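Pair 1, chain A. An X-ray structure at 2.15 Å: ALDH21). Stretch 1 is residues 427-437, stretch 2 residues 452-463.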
# COMPACT_ATOMS: atom_id res chain seq x y z
N ASP A 427 -20.95 -27.66 -21.28
CA ASP A 427 -19.78 -27.70 -20.41
C ASP A 427 -19.31 -26.28 -20.04
O ASP A 427 -19.04 -25.47 -20.93
CB ASP A 427 -18.65 -28.52 -21.06
CG ASP A 427 -17.45 -28.73 -20.16
OD1 ASP A 427 -17.61 -29.40 -19.12
OD2 ASP A 427 -16.37 -28.22 -20.48
N PHE A 428 -19.20 -26.00 -18.73
CA PHE A 428 -18.78 -24.71 -18.20
C PHE A 428 -17.37 -24.30 -18.67
O PHE A 428 -17.19 -23.16 -19.09
CB PHE A 428 -18.91 -24.66 -16.65
CG PHE A 428 -18.44 -23.35 -16.06
CD1 PHE A 428 -19.24 -22.22 -16.12
CD2 PHE A 428 -17.18 -23.25 -15.48
CE1 PHE A 428 -18.78 -21.00 -15.61
CE2 PHE A 428 -16.73 -22.03 -14.95
CZ PHE A 428 -17.53 -20.91 -15.03
N LYS A 429 -16.38 -25.22 -18.58
CA LYS A 429 -15.00 -24.98 -18.99
C LYS A 429 -14.96 -24.56 -20.47
O LYS A 429 -14.21 -23.65 -20.84
CB LYS A 429 -14.15 -26.25 -18.81
CG LYS A 429 -13.50 -26.37 -17.45
CD LYS A 429 -12.87 -27.76 -17.26
CE LYS A 429 -11.59 -27.84 -16.43
NZ LYS A 429 -11.84 -27.90 -14.96
N GLU A 430 -15.81 -25.21 -21.30
CA GLU A 430 -15.95 -24.93 -22.73
C GLU A 430 -16.57 -23.57 -22.98
O GLU A 430 -16.17 -22.90 -23.92
CB GLU A 430 -16.75 -26.04 -23.44
CG GLU A 430 -15.94 -27.30 -23.70
CD GLU A 430 -14.73 -27.18 -24.61
OE1 GLU A 430 -14.84 -26.54 -25.68
OE2 GLU A 430 -13.67 -27.73 -24.24
N ALA A 431 -17.54 -23.16 -22.14
CA ALA A 431 -18.17 -21.85 -22.23
C ALA A 431 -17.12 -20.75 -21.98
O ALA A 431 -17.10 -19.77 -22.71
CB ALA A 431 -19.32 -21.73 -21.23
N VAL A 432 -16.22 -20.94 -20.95
CA VAL A 432 -15.14 -20.01 -20.61
C VAL A 432 -14.16 -19.89 -21.79
O VAL A 432 -13.79 -18.78 -22.17
CB VAL A 432 -14.42 -20.39 -19.28
CG1 VAL A 432 -13.22 -19.47 -19.01
CG2 VAL A 432 -15.39 -20.38 -18.10
N LYS A 433 -13.79 -21.04 -22.38
CA LYS A 433 -12.92 -21.14 -23.54
C LYS A 433 -13.55 -20.38 -24.74
O LYS A 433 -12.85 -19.65 -25.44
CB LYS A 433 -12.66 -22.62 -23.88
CG LYS A 433 -11.62 -22.82 -24.98
CD LYS A 433 -11.41 -24.28 -25.33
CE LYS A 433 -10.42 -24.42 -26.45
NZ LYS A 433 -10.15 -25.85 -26.77
N GLU A 434 -14.87 -20.51 -24.93
CA GLU A 434 -15.57 -19.82 -26.00
C GLU A 434 -15.66 -18.30 -25.75
O GLU A 434 -15.60 -17.53 -26.71
CB GLU A 434 -16.94 -20.45 -26.29
CG GLU A 434 -17.52 -20.06 -27.65
CD GLU A 434 -16.63 -20.21 -28.88
OE1 GLU A 434 -15.67 -21.01 -28.85
OE2 GLU A 434 -16.94 -19.54 -29.88
N CYS A 435 -15.78 -17.88 -24.47
CA CYS A 435 -15.77 -16.47 -24.07
C CYS A 435 -14.45 -15.83 -24.51
O CYS A 435 -14.45 -14.70 -25.00
CB CYS A 435 -15.96 -16.33 -22.56
SG CYS A 435 -17.68 -16.51 -22.04
N ASN A 436 -13.35 -16.59 -24.35
CA ASN A 436 -11.99 -16.22 -24.70
C ASN A 436 -11.69 -16.32 -26.18
O ASN A 436 -10.66 -15.80 -26.60
CB ASN A 436 -10.97 -17.07 -23.91
CG ASN A 436 -10.97 -16.78 -22.43
OD1 ASN A 436 -11.38 -15.70 -21.98
ND2 ASN A 436 -10.45 -17.71 -21.66
N ASN A 437 -12.58 -16.98 -26.96
CA ASN A 437 -12.43 -17.19 -28.41
C ASN A 437 -12.79 -15.91 -29.18
O ASN A 437 -13.81 -15.83 -29.90
CB ASN A 437 -13.23 -18.44 -28.88
CG ASN A 437 -12.90 -18.86 -30.29
OD1 ASN A 437 -11.93 -18.40 -30.89
ND2 ASN A 437 -13.71 -19.76 -30.86
N ASN A 452 -16.66 -22.02 -6.89
CA ASN A 452 -15.53 -22.44 -7.74
C ASN A 452 -15.65 -21.97 -9.19
O ASN A 452 -14.65 -21.56 -9.76
CB ASN A 452 -15.33 -23.94 -7.64
CG ASN A 452 -14.74 -24.33 -6.31
OD1 ASN A 452 -13.84 -23.65 -5.80
ND2 ASN A 452 -15.23 -25.41 -5.72
N LYS A 453 -16.86 -21.96 -9.75
CA LYS A 453 -17.09 -21.47 -11.12
C LYS A 453 -16.81 -19.97 -11.21
O LYS A 453 -16.21 -19.52 -12.19
CB LYS A 453 -18.53 -21.77 -11.57
CG LYS A 453 -18.75 -23.25 -11.85
CD LYS A 453 -20.13 -23.53 -12.39
CE LYS A 453 -20.26 -24.99 -12.73
NZ LYS A 453 -21.67 -25.38 -12.94
N ALA A 454 -17.20 -19.21 -10.15
CA ALA A 454 -16.97 -17.76 -10.04
C ALA A 454 -15.47 -17.45 -10.09
O ALA A 454 -15.03 -16.63 -10.91
CB ALA A 454 -17.59 -17.24 -8.75
N PHE A 455 -14.67 -18.15 -9.26
CA PHE A 455 -13.24 -17.93 -9.18
C PHE A 455 -12.46 -18.59 -10.33
O PHE A 455 -11.39 -18.10 -10.67
CB PHE A 455 -12.68 -18.31 -7.80
CG PHE A 455 -13.02 -17.21 -6.81
CD1 PHE A 455 -14.21 -17.23 -6.09
CD2 PHE A 455 -12.19 -16.08 -6.69
CE1 PHE A 455 -14.54 -16.19 -5.22
CE2 PHE A 455 -12.53 -15.04 -5.82
CZ PHE A 455 -13.70 -15.10 -5.10
N TYR A 456 -13.01 -19.64 -10.96
CA TYR A 456 -12.40 -20.27 -12.15
C TYR A 456 -12.50 -19.24 -13.28
O TYR A 456 -11.52 -19.01 -13.99
CB TYR A 456 -13.11 -21.60 -12.52
CG TYR A 456 -12.57 -22.24 -13.79
CD1 TYR A 456 -13.00 -21.83 -15.05
CD2 TYR A 456 -11.58 -23.22 -13.73
CE1 TYR A 456 -12.47 -22.38 -16.22
CE2 TYR A 456 -11.06 -23.80 -14.89
CZ TYR A 456 -11.51 -23.36 -16.13
OH TYR A 456 -10.99 -23.91 -17.28
N ALA A 457 -13.69 -18.60 -13.43
CA ALA A 457 -13.91 -17.58 -14.46
C ALA A 457 -12.99 -16.35 -14.23
O ALA A 457 -12.45 -15.82 -15.19
CB ALA A 457 -15.37 -17.15 -14.47
N PHE A 458 -12.79 -15.94 -12.96
CA PHE A 458 -11.90 -14.82 -12.64
C PHE A 458 -10.47 -15.15 -13.09
O PHE A 458 -9.80 -14.34 -13.71
CB PHE A 458 -11.96 -14.46 -11.12
CG PHE A 458 -11.09 -13.29 -10.69
CD1 PHE A 458 -10.91 -12.18 -11.52
CD2 PHE A 458 -10.50 -13.26 -9.43
CE1 PHE A 458 -10.10 -11.10 -11.12
CE2 PHE A 458 -9.73 -12.16 -9.01
CZ PHE A 458 -9.53 -11.09 -9.87
N GLU A 459 -10.04 -16.38 -12.82
CA GLU A 459 -8.72 -16.88 -13.17
C GLU A 459 -8.47 -17.06 -14.68
O GLU A 459 -7.37 -16.74 -15.14
CB GLU A 459 -8.50 -18.21 -12.46
CG GLU A 459 -7.05 -18.49 -12.07
CD GLU A 459 -6.35 -17.50 -11.16
OE1 GLU A 459 -5.11 -17.41 -11.26
OE2 GLU A 459 -7.03 -16.81 -10.35
N HIS A 460 -9.45 -17.59 -15.43
CA HIS A 460 -9.23 -17.97 -16.83
C HIS A 460 -9.80 -17.04 -17.89
O HIS A 460 -9.36 -17.15 -19.05
CB HIS A 460 -9.74 -19.40 -17.06
CG HIS A 460 -8.94 -20.39 -16.27
ND1 HIS A 460 -9.37 -20.85 -15.03
CD2 HIS A 460 -7.68 -20.84 -16.48
CE1 HIS A 460 -8.40 -21.62 -14.58
NE2 HIS A 460 -7.36 -21.64 -15.42
N MET A 461 -10.72 -16.11 -17.55
CA MET A 461 -11.23 -15.18 -18.57
C MET A 461 -10.15 -14.14 -18.92
O MET A 461 -9.64 -13.46 -18.04
CB MET A 461 -12.54 -14.53 -18.15
CG MET A 461 -13.72 -15.47 -18.27
SD MET A 461 -15.18 -14.76 -17.48
CE MET A 461 -16.43 -15.64 -18.35
N GLU A 462 -9.78 -14.06 -20.21
CA GLU A 462 -8.73 -13.21 -20.76
C GLU A 462 -9.20 -11.80 -21.01
O GLU A 462 -9.29 -11.35 -22.15
CB GLU A 462 -8.15 -13.85 -22.03
CG GLU A 462 -7.42 -15.15 -21.75
CD GLU A 462 -7.18 -16.07 -22.93
OE1 GLU A 462 -7.62 -15.76 -24.06
OE2 GLU A 462 -6.58 -17.15 -22.70
N VAL A 463 -9.53 -11.10 -19.91
CA VAL A 463 -10.10 -9.75 -19.92
C VAL A 463 -9.47 -8.91 -18.81
O VAL A 463 -8.79 -9.46 -17.94
CB VAL A 463 -11.67 -9.81 -19.73
CG1 VAL A 463 -12.36 -10.43 -20.95
CG2 VAL A 463 -12.05 -10.55 -18.45
O HOH W 1 -11.85 -23.06 -19.72

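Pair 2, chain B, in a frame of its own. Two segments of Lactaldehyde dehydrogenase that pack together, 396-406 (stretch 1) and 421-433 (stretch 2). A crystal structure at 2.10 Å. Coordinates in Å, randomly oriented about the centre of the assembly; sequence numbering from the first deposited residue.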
# COMPACT_ATOMS: atom_id res chain seq x y z
N THR B 396 -2.06 35.91 -17.93
CA THR B 396 -2.82 35.06 -17.02
C THR B 396 -2.17 33.69 -16.68
O THR B 396 -1.33 33.19 -17.43
CB THR B 396 -4.24 34.80 -17.55
OG1 THR B 396 -4.16 34.04 -18.77
CG2 THR B 396 -4.95 36.11 -17.83
N LEU B 397 -2.58 33.13 -15.55
CA LEU B 397 -2.07 31.84 -15.13
C LEU B 397 -2.18 30.79 -16.24
O LEU B 397 -1.26 30.00 -16.47
CB LEU B 397 -2.84 31.35 -13.90
CG LEU B 397 -2.43 29.98 -13.35
CD1 LEU B 397 -1.00 30.03 -12.85
CD2 LEU B 397 -3.38 29.57 -12.23
N GLU B 398 -3.32 30.80 -16.93
CA GLU B 398 -3.55 29.87 -18.02
C GLU B 398 -2.50 29.98 -19.13
O GLU B 398 -2.12 28.97 -19.72
CB GLU B 398 -4.96 30.07 -18.59
CG GLU B 398 -6.08 29.59 -17.67
CD GLU B 398 -6.26 30.46 -16.43
OE1 GLU B 398 -6.99 30.02 -15.50
OE2 GLU B 398 -5.70 31.58 -16.37
N ASP B 399 -2.05 31.20 -19.40
CA ASP B 399 -1.02 31.43 -20.41
C ASP B 399 0.31 30.78 -19.99
O ASP B 399 0.97 30.08 -20.77
CB ASP B 399 -0.77 32.94 -20.60
CG ASP B 399 -1.96 33.68 -21.17
OD1 ASP B 399 -3.10 33.35 -20.78
OD2 ASP B 399 -1.77 34.60 -22.00
N ALA B 400 0.69 31.03 -18.74
CA ALA B 400 1.91 30.47 -18.17
C ALA B 400 1.89 28.93 -18.13
O ALA B 400 2.84 28.27 -18.55
CB ALA B 400 2.13 31.03 -16.78
N ILE B 401 0.80 28.37 -17.61
CA ILE B 401 0.66 26.92 -17.54
C ILE B 401 0.71 26.29 -18.94
O ILE B 401 1.37 25.27 -19.16
CB ILE B 401 -0.68 26.53 -16.87
CG1 ILE B 401 -0.66 26.93 -15.40
CG2 ILE B 401 -0.90 25.02 -17.00
CD1 ILE B 401 -1.93 26.59 -14.66
N SER B 402 0.02 26.93 -19.88
CA SER B 402 -0.03 26.47 -21.25
C SER B 402 1.35 26.50 -21.94
O SER B 402 1.70 25.58 -22.68
CB SER B 402 -1.01 27.32 -22.05
OG SER B 402 -1.03 26.92 -23.40
N MET B 403 2.12 27.56 -21.68
CA MET B 403 3.46 27.67 -22.26
C MET B 403 4.46 26.70 -21.60
O MET B 403 5.34 26.15 -22.27
CB MET B 403 3.97 29.11 -22.15
CG MET B 403 3.22 30.09 -23.05
SD MET B 403 3.95 31.74 -23.11
CE MET B 403 3.12 32.50 -21.75
N ALA B 404 4.33 26.51 -20.30
CA ALA B 404 5.20 25.58 -19.59
C ALA B 404 4.98 24.14 -20.13
O ALA B 404 5.94 23.41 -20.37
CB ALA B 404 4.92 25.63 -18.09
N ASN B 405 3.72 23.78 -20.31
CA ASN B 405 3.38 22.46 -20.84
C ASN B 405 3.79 22.28 -22.30
O ASN B 405 3.93 21.16 -22.78
CB ASN B 405 1.88 22.19 -20.72
CG ASN B 405 1.44 21.94 -19.29
OD1 ASN B 405 2.24 21.48 -18.47
ND2 ASN B 405 0.18 22.21 -19.00
N ASP B 406 3.99 23.40 -23.00
CA ASP B 406 4.40 23.36 -24.39
C ASP B 406 5.88 22.98 -24.54
O ASP B 406 6.72 23.81 -24.90
CB ASP B 406 4.13 24.71 -25.05
CG ASP B 406 4.56 24.74 -26.50
OD1 ASP B 406 4.19 23.81 -27.25
OD2 ASP B 406 5.26 25.70 -26.90
N ASN B 421 -6.10 29.17 -4.53
CA ASN B 421 -6.66 28.75 -5.81
C ASN B 421 -5.60 28.65 -6.94
O ASN B 421 -5.62 27.70 -7.73
CB ASN B 421 -7.77 29.71 -6.23
CG ASN B 421 -8.98 28.99 -6.79
OD1 ASN B 421 -8.91 28.37 -7.85
ND2 ASN B 421 -10.09 29.06 -6.06
N VAL B 422 -4.69 29.62 -6.98
CA VAL B 422 -3.63 29.62 -7.98
C VAL B 422 -2.73 28.37 -7.86
O VAL B 422 -2.43 27.71 -8.86
CB VAL B 422 -2.75 30.89 -7.86
CG1 VAL B 422 -1.58 30.81 -8.83
CG2 VAL B 422 -3.58 32.14 -8.16
N ALA B 423 -2.34 28.07 -6.63
CA ALA B 423 -1.51 26.91 -6.35
C ALA B 423 -2.18 25.59 -6.79
O ALA B 423 -1.60 24.80 -7.53
CB ALA B 423 -1.19 26.85 -4.86
N MET B 424 -3.41 25.37 -6.34
CA MET B 424 -4.14 24.17 -6.71
C MET B 424 -4.37 24.08 -8.24
O MET B 424 -4.41 22.99 -8.81
CB MET B 424 -5.48 24.09 -5.97
CG MET B 424 -5.36 24.10 -4.45
SD MET B 424 -4.02 23.03 -3.84
CE MET B 424 -4.67 21.40 -4.23
N LYS B 425 -4.53 25.24 -8.87
CA LYS B 425 -4.74 25.31 -10.30
C LYS B 425 -3.47 24.95 -11.09
O LYS B 425 -3.52 24.23 -12.08
CB LYS B 425 -5.24 26.71 -10.69
CG LYS B 425 -6.10 26.73 -11.95
CD LYS B 425 -6.85 28.04 -12.07
CE LYS B 425 -7.83 28.01 -13.24
NZ LYS B 425 -8.65 29.26 -13.31
N ALA B 426 -2.34 25.48 -10.62
CA ALA B 426 -1.04 25.19 -11.23
C ALA B 426 -0.69 23.69 -11.10
O ALA B 426 -0.24 23.05 -12.06
CB ALA B 426 0.03 26.03 -10.57
N ILE B 427 -0.90 23.14 -9.91
CA ILE B 427 -0.65 21.73 -9.67
C ILE B 427 -1.47 20.85 -10.62
O ILE B 427 -0.95 19.93 -11.25
CB ILE B 427 -1.01 21.35 -8.21
CG1 ILE B 427 -0.02 22.00 -7.24
CG2 ILE B 427 -1.03 19.83 -8.05
CD1 ILE B 427 -0.39 21.82 -5.79
N LYS B 428 -2.76 21.16 -10.72
CA LYS B 428 -3.64 20.41 -11.60
C LYS B 428 -3.34 20.61 -13.11
O LYS B 428 -3.45 19.68 -13.89
CB LYS B 428 -5.10 20.80 -11.31
CG LYS B 428 -6.13 19.94 -12.05
CD LYS B 428 -7.55 20.25 -11.61
CE LYS B 428 -8.55 19.27 -12.23
NZ LYS B 428 -9.95 19.47 -11.74
N GLY B 429 -2.93 21.82 -13.48
CA GLY B 429 -2.65 22.11 -14.88
C GLY B 429 -1.27 21.75 -15.40
O GLY B 429 -1.12 21.44 -16.58
N LEU B 430 -0.25 21.81 -14.55
CA LEU B 430 1.11 21.49 -14.96
C LEU B 430 1.36 19.98 -15.24
O LEU B 430 1.18 19.13 -14.36
CB LEU B 430 2.11 22.00 -13.91
CG LEU B 430 2.27 23.53 -13.91
CD1 LEU B 430 3.09 23.99 -12.72
CD2 LEU B 430 2.95 23.95 -15.20
N LYS B 431 1.78 19.67 -16.45
CA LYS B 431 2.05 18.28 -16.83
C LYS B 431 3.54 17.87 -16.68
O LYS B 431 4.25 17.67 -17.66
CB LYS B 431 1.56 18.05 -18.26
CG LYS B 431 0.06 18.30 -18.41
CD LYS B 431 -0.39 18.30 -19.86
CE LYS B 431 -1.86 18.70 -19.97
NZ LYS B 431 -2.35 18.83 -21.37
N PHE B 432 3.97 17.74 -15.43
CA PHE B 432 5.33 17.38 -15.09
C PHE B 432 5.44 16.34 -13.96
O PHE B 432 4.54 16.21 -13.13
CB PHE B 432 6.12 18.64 -14.70
CG PHE B 432 6.31 19.62 -15.82
CD1 PHE B 432 5.23 20.38 -16.29
CD2 PHE B 432 7.54 19.75 -16.45
CE1 PHE B 432 5.39 21.25 -17.36
CE2 PHE B 432 7.70 20.62 -17.53
CZ PHE B 432 6.63 21.36 -17.99
N GLY B 433 6.55 15.60 -13.94
CA GLY B 433 6.74 14.59 -12.91
C GLY B 433 6.97 15.23 -11.55
O GLY B 433 6.84 14.58 -10.51

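In both pairs two helices run side by side with nearly parallel N-to-C directions, and the second helix gives way to a short extended segment that passes the end of the first. The axes approach to 10.7 Å at a signed angle of -30° in pair 1 and to 10.3 Å at -26° in pair 2. Fourteen central residues superpose with an RMSD of 0.4 Å over N, CA and C. The fit is tightest toward the C-terminal end of the first helix and loosens at its start, where A:Phe428 and B:Leu397 have CA atoms 1.6 Å apart. The buried surfaces are similar, 546 and 501 Å².

The best conserved feature is polar. A:Asn436 and B:Asn405 match with side-chain centres 0.3 Å apart, and both adopt chi1 m. Each amide makes two hydrogen bonds to the backbone where the second helix ends. In pair 1, A:Asn436 ND2 donates to A:His460 O at 2.9 Å, and A:Asn436 OD1 accepts from A:Glu462 N at 2.9 Å with an angle of 174°. In pair 2, B:Asn405 ND2 donates to B:Gly429 O at 2.9 Å, while B:Asn405 OD1 accepts from B:Lys431 N at 2.8 Å and 172°. Because both partners are main-chain atoms, the clamp works over different side chains. The residue between them, A:Met461 or B:Leu430, is in each case the first to leave helical phi/psi.

At the start of the first helix the solutions diverge. A:Phe428 and B:Leu397 both point toward the second stretch with chi1 t. The phenylalanine offers a ring face to A:Lys453, whose CG lies 3.9 Å from the ring centroid of A:Phe428 and 12° off its normal, a CH-pi contact; A:Phe428 CE2 also meets A:Tyr456 CD1 at 3.7 Å. The leucine instead packs B:Leu397 CD2 against B:Val422 CG1 at 4.0 Å, and B:Leu397 CD2 lies 3.7 Å from B:Lys425 CB.

A:Tyr456 and B:Lys425 occupy one position but link differently to the residue after the aromatic or leucine. In pair 1 a water bridges, donating to A:Lys429 O at 2.7 Å and hydrogen-bonded to A:Tyr456 OH at 2.7 Å. In pair 2 the link is direct and charged: B:Lys425 NZ forms a salt bridge with B:Glu398 OE1 at 2.9 Å.

One turn on, A:Val432 CG2 reaches the edge of the tyrosine ring, 4.0 Å from A:Tyr456 CE1, and A:Val432 CG1 lies 4.0 Å from A:His460 CB. The matching B:Ile401 extends its CD1 to within 3.8 Å of B:Ala426 CA. B:Ile401 CG2 sits 3.6 Å from B:Gly429 O, and an ideal CB on this glycine would be only 3.1 Å from B:Ile401 CG2, so the close packing there uses the absence of a side chain.

Near the helix end, A:Cys435 SG meets A:Met461 CE at 4.0 Å, whereas the smaller B:Ala404 places CB 3.9 Å from B:Leu430 CD2.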